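Local coordinates for protein phosphonate monoester hydrolase (Ruegeria pomeroyi, PDB 4UPK) that belongs to the sulfatase family of the alkaline phosphatase superfamily and is a hydrolase by kind, at residues Ile392-Thr397 and Val410-Arg416; Thr340-Ala346 and Thr370-Ala376. All blocks are in the same frame, centred on the assembly; numbering follows the deposited sequence.

Interaction 1 (Ile392-Thr397 and Val410-Arg416); sequences IDLMPT and VDGRSLR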
# COMPACT_ATOMS: atom_id res chain seq x y z
N ILE A 392 -17.99 -19.87 -11.32
CA ILE A 392 -17.64 -19.18 -10.07
C ILE A 392 -17.69 -20.10 -8.84
O ILE A 392 -17.20 -19.73 -7.79
CB ILE A 392 -18.50 -17.90 -9.89
CG1 ILE A 392 -20.01 -18.23 -9.85
CG2 ILE A 392 -18.15 -16.88 -10.97
CD1 ILE A 392 -20.88 -17.15 -9.26
N ASP A 393 -18.27 -21.31 -9.00
CA ASP A 393 -18.38 -22.33 -7.94
C ASP A 393 -17.10 -23.14 -7.74
O ASP A 393 -17.00 -23.89 -6.77
CB ASP A 393 -19.54 -23.29 -8.27
CG ASP A 393 -20.92 -22.68 -8.34
OD1 ASP A 393 -21.10 -21.53 -7.83
OD2 ASP A 393 -21.82 -23.33 -8.90
N LEU A 394 -16.11 -22.98 -8.63
CA LEU A 394 -14.87 -23.76 -8.56
C LEU A 394 -13.92 -23.31 -7.44
O LEU A 394 -13.53 -24.13 -6.62
CB LEU A 394 -14.21 -23.84 -9.94
CG LEU A 394 -14.64 -24.99 -10.87
CD1 LEU A 394 -16.13 -24.99 -11.15
CD2 LEU A 394 -13.93 -24.87 -12.19
N MET A 395 -13.60 -22.00 -7.39
CA MET A 395 -12.74 -21.42 -6.34
C MET A 395 -13.27 -21.78 -4.93
O MET A 395 -12.49 -22.33 -4.15
CB MET A 395 -12.54 -19.88 -6.53
CG MET A 395 -12.24 -19.14 -5.24
SD MET A 395 -11.62 -17.50 -5.53
CE MET A 395 -11.04 -17.05 -3.91
N PRO A 396 -14.57 -21.55 -4.57
CA PRO A 396 -15.04 -21.91 -3.22
C PRO A 396 -15.01 -23.41 -2.92
O PRO A 396 -14.84 -23.77 -1.75
CB PRO A 396 -16.46 -21.32 -3.16
CG PRO A 396 -16.89 -21.22 -4.56
CD PRO A 396 -15.65 -20.88 -5.34
N THR A 397 -15.12 -24.28 -3.94
CA THR A 397 -15.03 -25.73 -3.77
C THR A 397 -13.62 -26.13 -3.28
O THR A 397 -13.49 -26.91 -2.33
CB THR A 397 -15.43 -26.44 -5.06
OG1 THR A 397 -16.72 -26.00 -5.47
CG2 THR A 397 -15.42 -27.97 -4.92
N VAL A 410 -16.53 -13.60 -2.92
CA VAL A 410 -16.85 -14.75 -3.76
C VAL A 410 -18.37 -14.94 -3.88
O VAL A 410 -19.06 -15.21 -2.89
CB VAL A 410 -16.07 -16.03 -3.33
CG1 VAL A 410 -16.53 -17.27 -4.09
CG2 VAL A 410 -14.57 -15.84 -3.48
N ASP A 411 -18.87 -14.79 -5.11
CA ASP A 411 -20.29 -14.96 -5.47
C ASP A 411 -20.68 -16.44 -5.59
O ASP A 411 -21.85 -16.77 -5.38
CB ASP A 411 -20.61 -14.25 -6.79
CG ASP A 411 -20.47 -12.74 -6.75
OD1 ASP A 411 -21.00 -12.12 -5.80
OD2 ASP A 411 -19.89 -12.17 -7.69
N GLY A 412 -19.71 -17.28 -5.97
CA GLY A 412 -19.89 -18.72 -6.13
C GLY A 412 -20.07 -19.46 -4.84
O GLY A 412 -19.73 -18.95 -3.77
N ARG A 413 -20.62 -20.67 -4.93
CA ARG A 413 -20.88 -21.54 -3.79
C ARG A 413 -20.19 -22.89 -4.00
O ARG A 413 -20.16 -23.41 -5.11
CB ARG A 413 -22.39 -21.73 -3.60
CG ARG A 413 -23.11 -20.46 -3.12
CD ARG A 413 -24.60 -20.67 -2.93
NE ARG A 413 -24.91 -21.70 -1.92
CZ ARG A 413 -26.13 -22.15 -1.67
NH1 ARG A 413 -27.17 -21.67 -2.33
NH2 ARG A 413 -26.32 -23.11 -0.78
N SER A 414 -19.63 -23.43 -2.91
CA SER A 414 -18.95 -24.73 -2.91
C SER A 414 -19.82 -25.86 -3.46
O SER A 414 -21.00 -26.00 -3.09
CB SER A 414 -18.49 -25.07 -1.49
OG SER A 414 -17.79 -26.30 -1.45
N LEU A 415 -19.23 -26.67 -4.35
CA LEU A 415 -19.87 -27.83 -4.96
C LEU A 415 -19.66 -29.09 -4.14
O LEU A 415 -20.11 -30.16 -4.54
CB LEU A 415 -19.33 -28.04 -6.39
CG LEU A 415 -19.62 -26.95 -7.41
CD1 LEU A 415 -19.02 -27.32 -8.75
CD2 LEU A 415 -21.11 -26.69 -7.55
N ARG A 416 -18.98 -28.96 -2.98
CA ARG A 416 -18.68 -30.06 -2.07
C ARG A 416 -19.89 -30.92 -1.68
O ARG A 416 -19.75 -32.14 -1.79
CB ARG A 416 -17.86 -29.60 -0.86
CG ARG A 416 -16.87 -30.65 -0.38
CD ARG A 416 -16.06 -30.12 0.76
NE ARG A 416 -15.35 -31.20 1.44
CZ ARG A 416 -14.59 -31.02 2.51
NH1 ARG A 416 -14.42 -29.80 3.02
NH2 ARG A 416 -13.98 -32.05 3.08

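Interaction 2 (Thr340-Ala346 and Thr370-Ala376); sequences TLIVVTA and TPLIIRA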
# COMPACT_ATOMS: atom_id res chain seq x y z
N THR A 340 -5.75 -36.56 -3.94
CA THR A 340 -5.78 -35.31 -4.72
C THR A 340 -7.19 -34.87 -5.13
O THR A 340 -7.97 -35.67 -5.66
CB THR A 340 -4.84 -35.45 -5.96
OG1 THR A 340 -3.53 -35.75 -5.49
CG2 THR A 340 -4.78 -34.18 -6.84
N LEU A 341 -7.47 -33.57 -4.95
CA LEU A 341 -8.68 -32.95 -5.44
C LEU A 341 -8.37 -32.62 -6.90
O LEU A 341 -7.49 -31.78 -7.18
CB LEU A 341 -9.06 -31.67 -4.65
CG LEU A 341 -10.20 -30.82 -5.22
CD1 LEU A 341 -11.54 -31.57 -5.22
CD2 LEU A 341 -10.32 -29.52 -4.49
N ILE A 342 -9.04 -33.32 -7.83
CA ILE A 342 -8.87 -33.13 -9.26
C ILE A 342 -10.06 -32.35 -9.79
O ILE A 342 -11.20 -32.76 -9.57
CB ILE A 342 -8.60 -34.45 -10.06
CG1 ILE A 342 -7.34 -35.20 -9.51
CG2 ILE A 342 -8.48 -34.17 -11.58
CD1 ILE A 342 -7.13 -36.64 -10.04
N VAL A 343 -9.78 -31.21 -10.43
CA VAL A 343 -10.81 -30.37 -11.02
C VAL A 343 -10.49 -30.23 -12.51
O VAL A 343 -9.43 -29.70 -12.88
CB VAL A 343 -11.03 -28.99 -10.34
CG1 VAL A 343 -12.24 -28.27 -10.96
CG2 VAL A 343 -11.20 -29.09 -8.83
N VAL A 344 -11.39 -30.74 -13.36
CA VAL A 344 -11.23 -30.64 -14.81
C VAL A 344 -12.46 -29.92 -15.36
O VAL A 344 -13.60 -30.33 -15.10
CB VAL A 344 -10.93 -31.99 -15.53
CG1 VAL A 344 -10.66 -31.76 -17.03
CG2 VAL A 344 -9.75 -32.71 -14.89
N THR A 345 -12.21 -28.85 -16.12
CA THR A 345 -13.25 -28.05 -16.75
C THR A 345 -12.71 -27.37 -18.02
O THR A 345 -11.54 -27.50 -18.36
CB THR A 345 -13.78 -26.99 -15.70
OG1 THR A 345 -15.02 -26.44 -16.16
CG2 THR A 345 -12.76 -25.87 -15.40
N ALA A 346 -13.58 -26.62 -18.71
CA ALA A 346 -13.25 -25.72 -19.80
C ALA A 346 -13.68 -24.32 -19.33
O ALA A 346 -14.61 -24.20 -18.53
CB ALA A 346 -13.97 -26.10 -21.08
N THR A 370 -20.00 -25.85 -20.48
CA THR A 370 -18.66 -26.43 -20.35
C THR A 370 -18.63 -27.71 -19.52
O THR A 370 -19.42 -27.84 -18.59
CB THR A 370 -17.66 -25.39 -19.84
OG1 THR A 370 -18.24 -24.65 -18.76
CG2 THR A 370 -17.24 -24.44 -20.90
N PRO A 371 -17.73 -28.66 -19.86
CA PRO A 371 -17.64 -29.87 -19.05
C PRO A 371 -17.01 -29.58 -17.68
O PRO A 371 -16.24 -28.63 -17.54
CB PRO A 371 -16.77 -30.81 -19.89
CG PRO A 371 -15.89 -29.88 -20.69
CD PRO A 371 -16.72 -28.66 -20.95
N LEU A 372 -17.38 -30.38 -16.66
CA LEU A 372 -16.87 -30.27 -15.31
C LEU A 372 -16.82 -31.64 -14.64
O LEU A 372 -17.85 -32.30 -14.49
CB LEU A 372 -17.63 -29.23 -14.43
CG LEU A 372 -17.16 -29.12 -12.96
CD1 LEU A 372 -15.71 -28.67 -12.84
CD2 LEU A 372 -18.03 -28.20 -12.17
N ILE A 373 -15.61 -32.06 -14.26
CA ILE A 373 -15.37 -33.33 -13.58
C ILE A 373 -14.61 -32.99 -12.33
O ILE A 373 -13.59 -32.28 -12.38
CB ILE A 373 -14.61 -34.41 -14.43
CG1 ILE A 373 -15.23 -34.62 -15.85
CG2 ILE A 373 -14.52 -35.75 -13.66
CD1 ILE A 373 -14.27 -35.25 -16.91
N ILE A 374 -15.11 -33.47 -11.19
CA ILE A 374 -14.44 -33.27 -9.93
C ILE A 374 -14.24 -34.60 -9.23
O ILE A 374 -15.21 -35.33 -8.98
CB ILE A 374 -15.12 -32.20 -9.01
CG1 ILE A 374 -15.18 -30.80 -9.72
CG2 ILE A 374 -14.40 -32.12 -7.63
CD1 ILE A 374 -15.92 -29.66 -8.92
N ARG A 375 -12.98 -34.93 -8.94
CA ARG A 375 -12.66 -36.12 -8.17
C ARG A 375 -12.04 -35.67 -6.86
O ARG A 375 -11.10 -34.88 -6.84
CB ARG A 375 -11.70 -37.07 -8.90
CG ARG A 375 -11.84 -38.48 -8.33
CD ARG A 375 -10.77 -39.43 -8.79
NE ARG A 375 -10.90 -40.73 -8.12
CZ ARG A 375 -10.43 -41.01 -6.90
NH1 ARG A 375 -9.81 -40.08 -6.19
NH2 ARG A 375 -10.60 -42.22 -6.39
N ALA A 376 -12.58 -36.19 -5.78
CA ALA A 376 -12.09 -35.91 -4.44
C ALA A 376 -12.07 -37.23 -3.68
O ALA A 376 -12.98 -38.03 -3.88
CB ALA A 376 -13.01 -34.92 -3.75
O HOH W 1 -8.49 -37.84 -7.05
O HOH W 2 -16.96 -22.48 -17.68

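Interaction 1 (Ile392-Thr397 and Val410-Arg416)
Ile392 opens the contact twice over: its CD1 lies 3.8 Å from CB of Asp411, and its carbonyl O receives a CA-H...O contact from CA of Gly412 at 3.3 Å. A side chain at position 412 would run into that same carbonyl, so the backbones can approach this closely because the residue is a glycine. Asp393 OD1 then accepts a nearly straight hydrogen bond from Arg413 N (3.1 Å) while also forming a salt bridge with Arg428. Met395 CE touches Val410 CG2 at 3.8 Å, and the ring of Pro396 lies against the loop backbone, CG 3.6 Å from Gly412 C. One turn after Asp393, Thr397 OG1 donates a very short bond to Asp393 O (2.5 Å) and accepts from Leu415 N (2.8 Å). Ser414 OG, also bonded to Asp400, caps Arg416 N at 3.3 Å ahead of the next helix. The chain thus returns after helix 394-402 and runs alongside residues 393-397 in the same direction, an ordinary helix-loop packing in a sulfatase-family fold.

Interaction 2 (Thr340-Ala346 and Thr370-Ala376)
Strands 340-346 and 372-375 form an antiparallel pair within the large mixed sheet of the alkaline phosphatase-like fold. Their axes approach to 4.7 Å at 177°, and strand 340-346 pairs in parallel with strand 35-41 as well, so the sheet changes here from parallel to antiparallel pairing.

Four backbone hydrogen bonds set the register. In the hydrogen-bonded pair Ile342-Arg375, Ile342 N donates to Arg375 O (2.8 Å) and Arg375 N to Ile342 O (2.9 Å); in the pair Val344-Ile373, Val344 N reaches Ile373 O (2.9 Å) and Ile373 N reaches Val344 O (2.8 Å). Val343 and Ile374 form the non-hydrogen-bonded pair between them. CA-H...O contacts supplement this ladder, among them Ile374 CA to Ile342 O at 3.3 Å.

Apolar packing joins the strands on the sheet face bearing Val343, Leu372 and Ile374: Val343 CG1 lies 4.0 Å from Leu372 CD1 and 4.1 Å from Ile374 CG1, and helix 394-402 covers this face through Leu394. The face bearing Ile342, Val344, Ile373 and Arg375 meets helix 60-67, where Leu65 touches both Val344 and Ile373.

Polar links mark the two ends. Thr345 OG1 donates to Pro371 O at 2.9 Å, and a water bridges Ala346 O (3.0 Å) to Thr370 OG1 (2.7 Å). At the far end Arg375 NE forms a salt bridge with Asp68, while a second water accepts from Arg375 NH1 at 2.7 Å and donates to Thr340 O at 2.6 Å.

Overall arrangement
Both contacts are largely buried and meet directly, their centres about 13 Å apart. Interaction 2 belongs to the central sheet; interaction 1 lies on one face of that sheet, a little farther from the chain centre, and reaches exposed surface at Arg416. Two leucines join them: Leu394 CD2 packs on Thr345 CG2 at 3.6 Å, and Leu415 CD1 on Leu372 CD2 at 3.7 Å. Their chemistry follows their place. The strand pair depends mainly on regular main-chain hydrogen bonding, whereas the loop of interaction 1 is tied to the 3-10 turn and the helix after it by the side-chain acceptors Asp393 and Thr397, which receive backbone amides. Along the chain, interaction 2 is complete before interaction 1 begins.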